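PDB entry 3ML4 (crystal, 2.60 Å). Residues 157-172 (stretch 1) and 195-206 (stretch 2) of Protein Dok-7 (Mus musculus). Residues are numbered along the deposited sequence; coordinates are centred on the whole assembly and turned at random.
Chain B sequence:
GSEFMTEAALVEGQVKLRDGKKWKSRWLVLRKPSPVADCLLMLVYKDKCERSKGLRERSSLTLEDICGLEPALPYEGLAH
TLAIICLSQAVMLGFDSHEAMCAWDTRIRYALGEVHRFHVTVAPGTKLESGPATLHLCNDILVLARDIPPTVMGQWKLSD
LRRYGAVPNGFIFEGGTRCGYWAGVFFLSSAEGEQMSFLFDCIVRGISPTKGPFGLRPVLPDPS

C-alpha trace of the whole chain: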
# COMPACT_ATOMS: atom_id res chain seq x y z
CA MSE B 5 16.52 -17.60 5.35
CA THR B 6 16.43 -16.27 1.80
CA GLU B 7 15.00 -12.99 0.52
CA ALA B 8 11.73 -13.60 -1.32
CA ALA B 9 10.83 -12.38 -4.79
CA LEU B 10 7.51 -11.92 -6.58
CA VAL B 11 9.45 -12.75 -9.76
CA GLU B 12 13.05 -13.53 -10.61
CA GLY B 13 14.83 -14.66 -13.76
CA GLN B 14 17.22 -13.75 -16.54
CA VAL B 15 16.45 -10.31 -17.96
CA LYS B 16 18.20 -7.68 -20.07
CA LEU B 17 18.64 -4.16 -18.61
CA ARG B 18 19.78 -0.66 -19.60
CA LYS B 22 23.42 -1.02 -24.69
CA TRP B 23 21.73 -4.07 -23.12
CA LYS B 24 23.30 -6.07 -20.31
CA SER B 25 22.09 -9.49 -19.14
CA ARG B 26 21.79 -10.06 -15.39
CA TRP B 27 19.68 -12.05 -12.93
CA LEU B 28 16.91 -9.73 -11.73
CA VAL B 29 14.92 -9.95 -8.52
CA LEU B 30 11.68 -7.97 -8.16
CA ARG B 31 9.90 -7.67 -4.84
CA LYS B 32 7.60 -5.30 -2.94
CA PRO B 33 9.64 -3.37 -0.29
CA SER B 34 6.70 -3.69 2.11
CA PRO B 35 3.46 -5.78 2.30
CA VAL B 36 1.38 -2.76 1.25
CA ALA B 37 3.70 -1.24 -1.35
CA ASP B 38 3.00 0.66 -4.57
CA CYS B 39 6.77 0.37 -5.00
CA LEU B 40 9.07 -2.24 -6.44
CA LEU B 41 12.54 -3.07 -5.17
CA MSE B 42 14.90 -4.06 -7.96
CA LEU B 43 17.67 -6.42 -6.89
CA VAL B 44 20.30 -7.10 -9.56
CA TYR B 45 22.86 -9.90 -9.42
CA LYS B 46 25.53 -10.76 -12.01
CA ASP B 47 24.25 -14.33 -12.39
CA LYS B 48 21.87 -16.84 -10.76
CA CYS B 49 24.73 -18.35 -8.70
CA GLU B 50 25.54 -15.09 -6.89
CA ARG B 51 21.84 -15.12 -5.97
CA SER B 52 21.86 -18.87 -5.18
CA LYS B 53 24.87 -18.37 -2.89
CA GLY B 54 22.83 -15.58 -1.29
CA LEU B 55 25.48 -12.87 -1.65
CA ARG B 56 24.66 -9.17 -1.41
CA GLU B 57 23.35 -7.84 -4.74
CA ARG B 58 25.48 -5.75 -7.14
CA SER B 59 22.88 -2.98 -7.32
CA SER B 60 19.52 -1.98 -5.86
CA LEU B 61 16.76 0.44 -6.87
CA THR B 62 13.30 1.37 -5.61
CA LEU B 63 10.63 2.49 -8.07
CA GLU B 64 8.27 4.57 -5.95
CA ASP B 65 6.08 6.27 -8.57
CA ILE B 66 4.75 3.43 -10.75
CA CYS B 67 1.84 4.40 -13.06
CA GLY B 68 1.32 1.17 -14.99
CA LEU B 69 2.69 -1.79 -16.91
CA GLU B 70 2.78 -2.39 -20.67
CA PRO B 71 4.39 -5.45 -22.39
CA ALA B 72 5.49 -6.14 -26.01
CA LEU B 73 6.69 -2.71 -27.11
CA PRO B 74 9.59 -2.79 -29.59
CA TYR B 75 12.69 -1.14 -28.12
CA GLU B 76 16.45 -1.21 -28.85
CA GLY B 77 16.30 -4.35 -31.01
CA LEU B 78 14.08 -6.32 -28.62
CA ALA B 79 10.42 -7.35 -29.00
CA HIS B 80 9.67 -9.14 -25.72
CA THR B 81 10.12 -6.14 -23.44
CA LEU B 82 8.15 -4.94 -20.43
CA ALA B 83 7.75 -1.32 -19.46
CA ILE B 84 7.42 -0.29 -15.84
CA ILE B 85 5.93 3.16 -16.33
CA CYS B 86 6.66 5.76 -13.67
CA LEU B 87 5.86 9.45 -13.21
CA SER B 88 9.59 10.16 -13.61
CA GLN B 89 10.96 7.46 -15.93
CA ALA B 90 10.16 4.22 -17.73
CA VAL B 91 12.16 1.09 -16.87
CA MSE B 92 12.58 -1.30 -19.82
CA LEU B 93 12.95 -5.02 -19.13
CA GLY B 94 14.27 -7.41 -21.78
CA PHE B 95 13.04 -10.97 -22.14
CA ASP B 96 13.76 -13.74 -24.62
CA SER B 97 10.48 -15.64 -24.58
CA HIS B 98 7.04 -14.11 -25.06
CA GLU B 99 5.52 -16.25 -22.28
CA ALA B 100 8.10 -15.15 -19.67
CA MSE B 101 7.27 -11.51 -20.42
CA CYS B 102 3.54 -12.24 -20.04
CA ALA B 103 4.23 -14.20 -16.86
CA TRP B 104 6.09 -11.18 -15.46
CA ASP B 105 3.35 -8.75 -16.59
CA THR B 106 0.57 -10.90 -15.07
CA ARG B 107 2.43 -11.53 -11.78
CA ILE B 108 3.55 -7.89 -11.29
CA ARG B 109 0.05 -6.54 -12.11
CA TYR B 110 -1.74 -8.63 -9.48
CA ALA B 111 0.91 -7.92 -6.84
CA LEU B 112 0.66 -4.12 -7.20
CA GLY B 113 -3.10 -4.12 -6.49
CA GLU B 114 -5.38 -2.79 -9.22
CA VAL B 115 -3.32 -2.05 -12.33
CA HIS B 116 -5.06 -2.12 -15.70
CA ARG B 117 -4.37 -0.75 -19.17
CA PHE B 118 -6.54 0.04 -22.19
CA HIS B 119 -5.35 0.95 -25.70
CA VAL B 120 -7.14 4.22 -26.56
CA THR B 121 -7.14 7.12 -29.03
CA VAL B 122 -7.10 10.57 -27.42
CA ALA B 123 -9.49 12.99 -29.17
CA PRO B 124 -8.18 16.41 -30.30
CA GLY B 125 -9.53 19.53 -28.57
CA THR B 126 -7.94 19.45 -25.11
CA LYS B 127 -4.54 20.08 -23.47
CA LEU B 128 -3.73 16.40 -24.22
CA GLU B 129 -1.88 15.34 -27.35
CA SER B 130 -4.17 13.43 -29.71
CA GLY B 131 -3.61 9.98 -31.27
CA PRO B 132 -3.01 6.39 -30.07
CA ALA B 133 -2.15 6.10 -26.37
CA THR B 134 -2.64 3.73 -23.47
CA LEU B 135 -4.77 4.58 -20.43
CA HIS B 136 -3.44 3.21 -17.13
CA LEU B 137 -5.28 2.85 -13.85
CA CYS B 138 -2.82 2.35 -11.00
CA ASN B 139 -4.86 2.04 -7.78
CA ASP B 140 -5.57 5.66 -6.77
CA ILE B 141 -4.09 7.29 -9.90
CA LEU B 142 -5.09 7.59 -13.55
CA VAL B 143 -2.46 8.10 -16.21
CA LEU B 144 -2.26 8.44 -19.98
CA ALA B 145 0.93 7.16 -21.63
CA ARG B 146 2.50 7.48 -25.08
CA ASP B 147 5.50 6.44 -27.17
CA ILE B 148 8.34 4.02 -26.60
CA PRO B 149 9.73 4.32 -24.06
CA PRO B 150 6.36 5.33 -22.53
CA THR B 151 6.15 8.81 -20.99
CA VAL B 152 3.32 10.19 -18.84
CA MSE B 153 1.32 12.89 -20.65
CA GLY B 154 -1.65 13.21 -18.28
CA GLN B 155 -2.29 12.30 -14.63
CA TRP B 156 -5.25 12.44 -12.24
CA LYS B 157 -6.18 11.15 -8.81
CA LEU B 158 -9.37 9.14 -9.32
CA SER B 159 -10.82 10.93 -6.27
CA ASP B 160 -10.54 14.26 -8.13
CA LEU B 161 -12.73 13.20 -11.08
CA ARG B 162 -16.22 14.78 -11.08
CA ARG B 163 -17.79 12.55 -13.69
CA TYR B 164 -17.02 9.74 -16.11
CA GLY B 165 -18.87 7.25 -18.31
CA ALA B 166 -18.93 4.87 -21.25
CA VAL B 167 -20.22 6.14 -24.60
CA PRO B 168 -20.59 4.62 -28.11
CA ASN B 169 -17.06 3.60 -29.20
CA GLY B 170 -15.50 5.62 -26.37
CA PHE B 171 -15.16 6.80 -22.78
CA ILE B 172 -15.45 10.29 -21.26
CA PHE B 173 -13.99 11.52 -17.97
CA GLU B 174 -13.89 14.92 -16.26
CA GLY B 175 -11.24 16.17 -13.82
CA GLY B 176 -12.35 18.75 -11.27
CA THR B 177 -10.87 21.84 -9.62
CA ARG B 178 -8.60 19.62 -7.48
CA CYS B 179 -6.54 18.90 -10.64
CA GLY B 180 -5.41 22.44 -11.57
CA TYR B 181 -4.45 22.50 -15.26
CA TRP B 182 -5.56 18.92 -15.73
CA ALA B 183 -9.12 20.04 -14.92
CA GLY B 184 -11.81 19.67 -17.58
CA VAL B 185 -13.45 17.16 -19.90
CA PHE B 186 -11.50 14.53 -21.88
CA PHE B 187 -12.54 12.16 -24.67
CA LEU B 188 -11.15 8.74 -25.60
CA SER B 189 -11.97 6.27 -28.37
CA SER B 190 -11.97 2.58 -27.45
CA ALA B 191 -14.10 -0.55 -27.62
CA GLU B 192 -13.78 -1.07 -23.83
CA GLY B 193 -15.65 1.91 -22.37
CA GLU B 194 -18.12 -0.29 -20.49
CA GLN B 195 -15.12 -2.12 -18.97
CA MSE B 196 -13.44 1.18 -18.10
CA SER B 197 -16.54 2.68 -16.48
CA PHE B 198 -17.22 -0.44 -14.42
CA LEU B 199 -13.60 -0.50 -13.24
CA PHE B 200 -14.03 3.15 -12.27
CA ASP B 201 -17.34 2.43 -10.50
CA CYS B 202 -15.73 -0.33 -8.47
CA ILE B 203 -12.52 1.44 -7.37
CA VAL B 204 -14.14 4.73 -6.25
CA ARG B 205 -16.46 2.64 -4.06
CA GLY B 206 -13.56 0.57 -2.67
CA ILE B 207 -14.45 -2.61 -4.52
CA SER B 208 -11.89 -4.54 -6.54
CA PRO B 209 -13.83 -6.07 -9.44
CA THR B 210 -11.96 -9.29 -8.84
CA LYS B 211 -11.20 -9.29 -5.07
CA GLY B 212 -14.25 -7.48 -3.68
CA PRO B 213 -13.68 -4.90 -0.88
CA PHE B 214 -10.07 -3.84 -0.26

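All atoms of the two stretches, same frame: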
# COMPACT_ATOMS: atom_id res chain seq x y z
N LYS B 157 -5.64 11.99 -9.88
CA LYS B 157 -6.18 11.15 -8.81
C LYS B 157 -7.60 10.81 -9.22
O LYS B 157 -8.35 11.70 -9.64
CB LYS B 157 -6.23 11.89 -7.47
CG LYS B 157 -4.92 12.06 -6.73
CD LYS B 157 -5.18 12.26 -5.23
CE LYS B 157 -4.44 13.47 -4.67
NZ LYS B 157 -2.96 13.41 -4.85
N LEU B 158 -7.98 9.54 -9.10
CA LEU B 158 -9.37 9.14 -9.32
C LEU B 158 -10.38 9.89 -8.44
O LEU B 158 -11.49 10.18 -8.87
CB LEU B 158 -9.54 7.63 -9.16
CG LEU B 158 -9.92 6.89 -10.45
CD1 LEU B 158 -8.74 6.79 -11.41
CD2 LEU B 158 -10.47 5.52 -10.12
N SER B 159 -9.96 10.23 -7.22
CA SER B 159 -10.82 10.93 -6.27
C SER B 159 -11.09 12.40 -6.65
O SER B 159 -11.91 13.08 -6.02
CB SER B 159 -10.24 10.83 -4.84
OG SER B 159 -8.95 11.40 -4.77
N ASP B 160 -10.40 12.88 -7.68
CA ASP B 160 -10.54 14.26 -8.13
C ASP B 160 -11.34 14.37 -9.43
O ASP B 160 -11.50 15.46 -9.99
CB ASP B 160 -9.15 14.89 -8.29
CG ASP B 160 -8.40 14.98 -6.98
OD1 ASP B 160 -9.03 14.88 -5.90
OD2 ASP B 160 -7.16 15.17 -7.01
N LEU B 161 -11.85 13.24 -9.91
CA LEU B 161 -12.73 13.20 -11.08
C LEU B 161 -14.18 13.48 -10.68
O LEU B 161 -14.72 12.82 -9.79
CB LEU B 161 -12.64 11.84 -11.75
CG LEU B 161 -11.71 11.58 -12.94
CD1 LEU B 161 -10.45 12.45 -12.94
CD2 LEU B 161 -11.36 10.11 -12.96
N ARG B 162 -14.81 14.46 -11.34
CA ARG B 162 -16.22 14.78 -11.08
C ARG B 162 -17.12 13.70 -11.64
O ARG B 162 -18.00 13.18 -10.95
CB ARG B 162 -16.63 16.10 -11.73
CG ARG B 162 -15.79 17.31 -11.37
CD ARG B 162 -16.61 18.59 -11.49
NE ARG B 162 -15.76 19.79 -11.51
CZ ARG B 162 -16.18 21.01 -11.22
NH1 ARG B 162 -17.44 21.23 -10.85
NH2 ARG B 162 -15.33 22.03 -11.27
N ARG B 163 -16.89 13.38 -12.91
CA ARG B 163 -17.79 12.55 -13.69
C ARG B 163 -16.98 11.69 -14.64
O ARG B 163 -15.82 12.00 -14.94
CB ARG B 163 -18.74 13.44 -14.50
CG ARG B 163 -20.03 13.83 -13.79
CD ARG B 163 -20.26 15.34 -13.76
NE ARG B 163 -20.09 15.98 -15.06
CZ ARG B 163 -21.08 16.51 -15.79
NH1 ARG B 163 -22.33 16.49 -15.34
NH2 ARG B 163 -20.81 17.07 -16.97
N TYR B 164 -17.59 10.60 -15.09
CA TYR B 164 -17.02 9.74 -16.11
C TYR B 164 -18.11 8.81 -16.61
O TYR B 164 -19.12 8.61 -15.93
CB TYR B 164 -15.84 8.93 -15.56
CG TYR B 164 -16.20 8.05 -14.39
CD1 TYR B 164 -16.84 6.83 -14.58
CD2 TYR B 164 -15.90 8.44 -13.08
CE1 TYR B 164 -17.18 6.03 -13.51
CE2 TYR B 164 -16.23 7.64 -12.00
CZ TYR B 164 -16.88 6.44 -12.22
OH TYR B 164 -17.21 5.64 -11.15
N GLY B 165 -17.92 8.23 -17.80
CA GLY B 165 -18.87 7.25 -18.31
C GLY B 165 -18.54 6.71 -19.68
O GLY B 165 -17.87 7.36 -20.48
N ALA B 166 -19.03 5.50 -19.94
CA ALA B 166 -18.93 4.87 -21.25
C ALA B 166 -19.86 5.56 -22.23
O ALA B 166 -20.95 6.00 -21.87
CB ALA B 166 -19.29 3.39 -21.15
N VAL B 167 -19.41 5.63 -23.49
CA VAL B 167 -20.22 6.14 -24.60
C VAL B 167 -19.98 5.25 -25.82
O VAL B 167 -19.01 4.49 -25.83
CB VAL B 167 -19.88 7.63 -24.93
CG1 VAL B 167 -20.44 8.58 -23.87
CG2 VAL B 167 -18.38 7.83 -25.11
N PRO B 168 -20.86 5.32 -26.84
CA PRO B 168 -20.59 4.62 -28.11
C PRO B 168 -19.15 4.78 -28.56
O PRO B 168 -18.67 5.91 -28.69
CB PRO B 168 -21.54 5.31 -29.09
CG PRO B 168 -22.70 5.71 -28.26
CD PRO B 168 -22.16 6.03 -26.88
N ASN B 169 -18.47 3.65 -28.75
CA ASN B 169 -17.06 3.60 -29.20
C ASN B 169 -16.07 4.48 -28.42
O ASN B 169 -15.03 4.89 -28.94
CB ASN B 169 -16.95 3.86 -30.72
CG ASN B 169 -15.65 3.29 -31.33
OD1 ASN B 169 -14.88 2.58 -30.67
ND2 ASN B 169 -15.41 3.61 -32.60
N GLY B 170 -16.38 4.77 -27.16
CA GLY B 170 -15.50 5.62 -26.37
C GLY B 170 -15.76 5.66 -24.88
O GLY B 170 -16.54 4.87 -24.34
N PHE B 171 -15.10 6.61 -24.23
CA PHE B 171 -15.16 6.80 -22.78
C PHE B 171 -14.82 8.26 -22.48
O PHE B 171 -13.83 8.79 -22.97
CB PHE B 171 -14.14 5.87 -22.10
CG PHE B 171 -14.05 6.05 -20.60
CD1 PHE B 171 -14.95 5.39 -19.76
CD2 PHE B 171 -13.06 6.84 -20.04
CE1 PHE B 171 -14.87 5.54 -18.37
CE2 PHE B 171 -12.96 6.99 -18.66
CZ PHE B 171 -13.87 6.34 -17.83
N ILE B 172 -15.65 8.89 -21.65
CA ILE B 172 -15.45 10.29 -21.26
C ILE B 172 -15.16 10.37 -19.76
O ILE B 172 -15.82 9.69 -18.97
CB ILE B 172 -16.69 11.17 -21.60
CG1 ILE B 172 -16.94 11.21 -23.12
CG2 ILE B 172 -16.54 12.58 -21.04
CD1 ILE B 172 -18.32 11.74 -23.52
N GLN B 195 -16.12 -1.56 -19.87
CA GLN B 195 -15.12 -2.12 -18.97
C GLN B 195 -14.38 -1.06 -18.17
O GLN B 195 -14.06 -1.28 -17.00
CB GLN B 195 -14.10 -2.97 -19.74
CG GLN B 195 -14.51 -4.41 -19.89
CD GLN B 195 -13.80 -5.12 -21.02
OE1 GLN B 195 -12.65 -4.81 -21.35
NE2 GLN B 195 -14.48 -6.08 -21.63
N MSE B 196 -14.13 0.09 -18.78
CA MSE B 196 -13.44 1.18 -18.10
C MSE B 196 -14.31 1.81 -17.02
O MSE B 196 -13.84 2.07 -15.92
CB MSE B 196 -12.95 2.24 -19.10
CG MSE B 196 -11.79 1.77 -19.96
SE MSE B 196 -11.40 2.97 -21.46
CE MSE B 196 -11.11 1.59 -22.78
N SER B 197 -15.57 2.05 -17.37
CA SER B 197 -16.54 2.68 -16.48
C SER B 197 -16.84 1.81 -15.26
O SER B 197 -16.95 2.32 -14.13
CB SER B 197 -17.83 2.99 -17.24
OG SER B 197 -18.62 3.94 -16.56
N PHE B 198 -16.97 0.51 -15.49
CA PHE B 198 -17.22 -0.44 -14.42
C PHE B 198 -16.03 -0.56 -13.47
O PHE B 198 -16.20 -0.67 -12.25
CB PHE B 198 -17.58 -1.81 -14.99
CG PHE B 198 -17.55 -2.91 -13.98
CD1 PHE B 198 -18.57 -3.03 -13.04
CD2 PHE B 198 -16.50 -3.83 -13.96
CE1 PHE B 198 -18.55 -4.05 -12.10
CE2 PHE B 198 -16.47 -4.86 -13.03
CZ PHE B 198 -17.49 -4.97 -12.09
N LEU B 199 -14.82 -0.53 -14.03
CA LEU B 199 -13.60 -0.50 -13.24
C LEU B 199 -13.59 0.74 -12.36
O LEU B 199 -13.32 0.66 -11.16
CB LEU B 199 -12.39 -0.50 -14.17
CG LEU B 199 -11.06 -0.96 -13.57
CD1 LEU B 199 -10.96 -2.46 -13.73
CD2 LEU B 199 -9.90 -0.27 -14.25
N PHE B 200 -13.91 1.88 -12.97
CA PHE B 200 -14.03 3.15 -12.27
C PHE B 200 -15.07 3.10 -11.15
O PHE B 200 -14.80 3.51 -10.02
CB PHE B 200 -14.36 4.26 -13.27
CG PHE B 200 -13.16 4.90 -13.92
CD1 PHE B 200 -12.07 4.14 -14.33
CD2 PHE B 200 -13.14 6.27 -14.15
CE1 PHE B 200 -10.96 4.74 -14.95
CE2 PHE B 200 -12.04 6.89 -14.76
CZ PHE B 200 -10.95 6.12 -15.16
N ASP B 201 -16.26 2.58 -11.47
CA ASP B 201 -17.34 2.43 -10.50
C ASP B 201 -16.93 1.62 -9.27
O ASP B 201 -17.30 1.94 -8.14
CB ASP B 201 -18.56 1.76 -11.15
CG ASP B 201 -19.27 2.67 -12.15
OD1 ASP B 201 -19.07 3.90 -12.10
OD2 ASP B 201 -20.02 2.14 -12.98
N CYS B 202 -16.16 0.56 -9.52
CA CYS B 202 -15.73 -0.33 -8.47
C CYS B 202 -14.70 0.34 -7.56
O CYS B 202 -14.88 0.37 -6.35
CB CYS B 202 -15.19 -1.62 -9.06
SG CYS B 202 -16.47 -2.73 -9.69
N ILE B 203 -13.63 0.88 -8.16
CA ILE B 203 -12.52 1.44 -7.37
C ILE B 203 -12.96 2.60 -6.46
O ILE B 203 -12.65 2.60 -5.26
CB ILE B 203 -11.28 1.84 -8.26
CG1 ILE B 203 -10.34 0.65 -8.47
CG2 ILE B 203 -10.44 2.91 -7.59
CD1 ILE B 203 -10.89 -0.51 -9.29
N VAL B 204 -13.71 3.55 -7.01
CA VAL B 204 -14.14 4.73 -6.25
C VAL B 204 -15.08 4.38 -5.10
O VAL B 204 -15.30 5.18 -4.19
CB VAL B 204 -14.75 5.85 -7.15
CG1 VAL B 204 -13.76 6.27 -8.23
CG2 VAL B 204 -16.09 5.42 -7.76
N ARG B 205 -15.62 3.16 -5.14
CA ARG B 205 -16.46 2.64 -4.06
C ARG B 205 -15.72 1.61 -3.21
O ARG B 205 -16.31 0.98 -2.33
CB ARG B 205 -17.76 2.06 -4.62
CG ARG B 205 -18.66 3.10 -5.23
CD ARG B 205 -19.82 2.50 -6.01
NE ARG B 205 -20.74 3.56 -6.39
CZ ARG B 205 -20.63 4.30 -7.49
NH1 ARG B 205 -19.64 4.08 -8.35
NH2 ARG B 205 -21.51 5.26 -7.72
N GLY B 206 -14.43 1.43 -3.48
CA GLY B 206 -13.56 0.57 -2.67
C GLY B 206 -13.62 -0.91 -3.01
O GLY B 206 -13.01 -1.74 -2.32
O HOH W 1 -21.16 4.88 -18.17

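The contact between these two stretches of Dok-7 is a helix laid against a β-hairpin, largely apolar and centred on three aromatic rings, with one tyrosine hydroxyl hydrogen-bonded to a carboxylate. It illustrates a common principle: a helix covers a sheet by inserting large side chains where the strands offer complementary ones. Strand 161-167 turns through a type II turn, Val167 to Gly170, into strand 170-172, and paired backbone hydrogen bonds between Gly165 and Ile172 hold the two together. The helix that enters this stretch at Gln195 runs roughly antiparallel to the first strand, at 150°, with the axes approaching to 7.0 Å. Gly165 is where the two backbones come nearest, its CA 5.4 Å from Ser197 CA and 3.8 Å from Ser197 OG.

Phe200 is the hub. Its ring edge is directed at the face of Tyr164, while its own face receives the edge of Phe171, with Phe171 CZ 3.6 Å from Phe200 CE2. Such edge-to-face arrangements set the weakly positive ring hydrogens of one aromatic against the π cloud of another. The same logic extends to aliphatic carbons: Phe200 CB lies over the Tyr164 ring, and CB of selenomethionine Met196 over that of Phe171. Leu161 CD2 adds a contact of 3.8 Å to Phe200 CE2. Farther along the second stretch, Leu158 CD2 reaches Ile203 CG2 at 3.6 Å and Val204 CG1 at 3.9 Å, extending the apolar surface.

Polar chemistry is sparing. Tyr164 OH donates a hydrogen bond to Asp201 OD1 at 2.7 Å, giving the phenol a strong acceptor at the ring's edge. Within the second stretch, Arg205 NH1 donates a hydrogen bond to Asp201 O at 3.2 Å, next to this pair. Near the hairpin's turn, a water accepts from Ala166 N at 2.8 Å and lies 3.2 Å from Ser197 OG, bridging strand and helix.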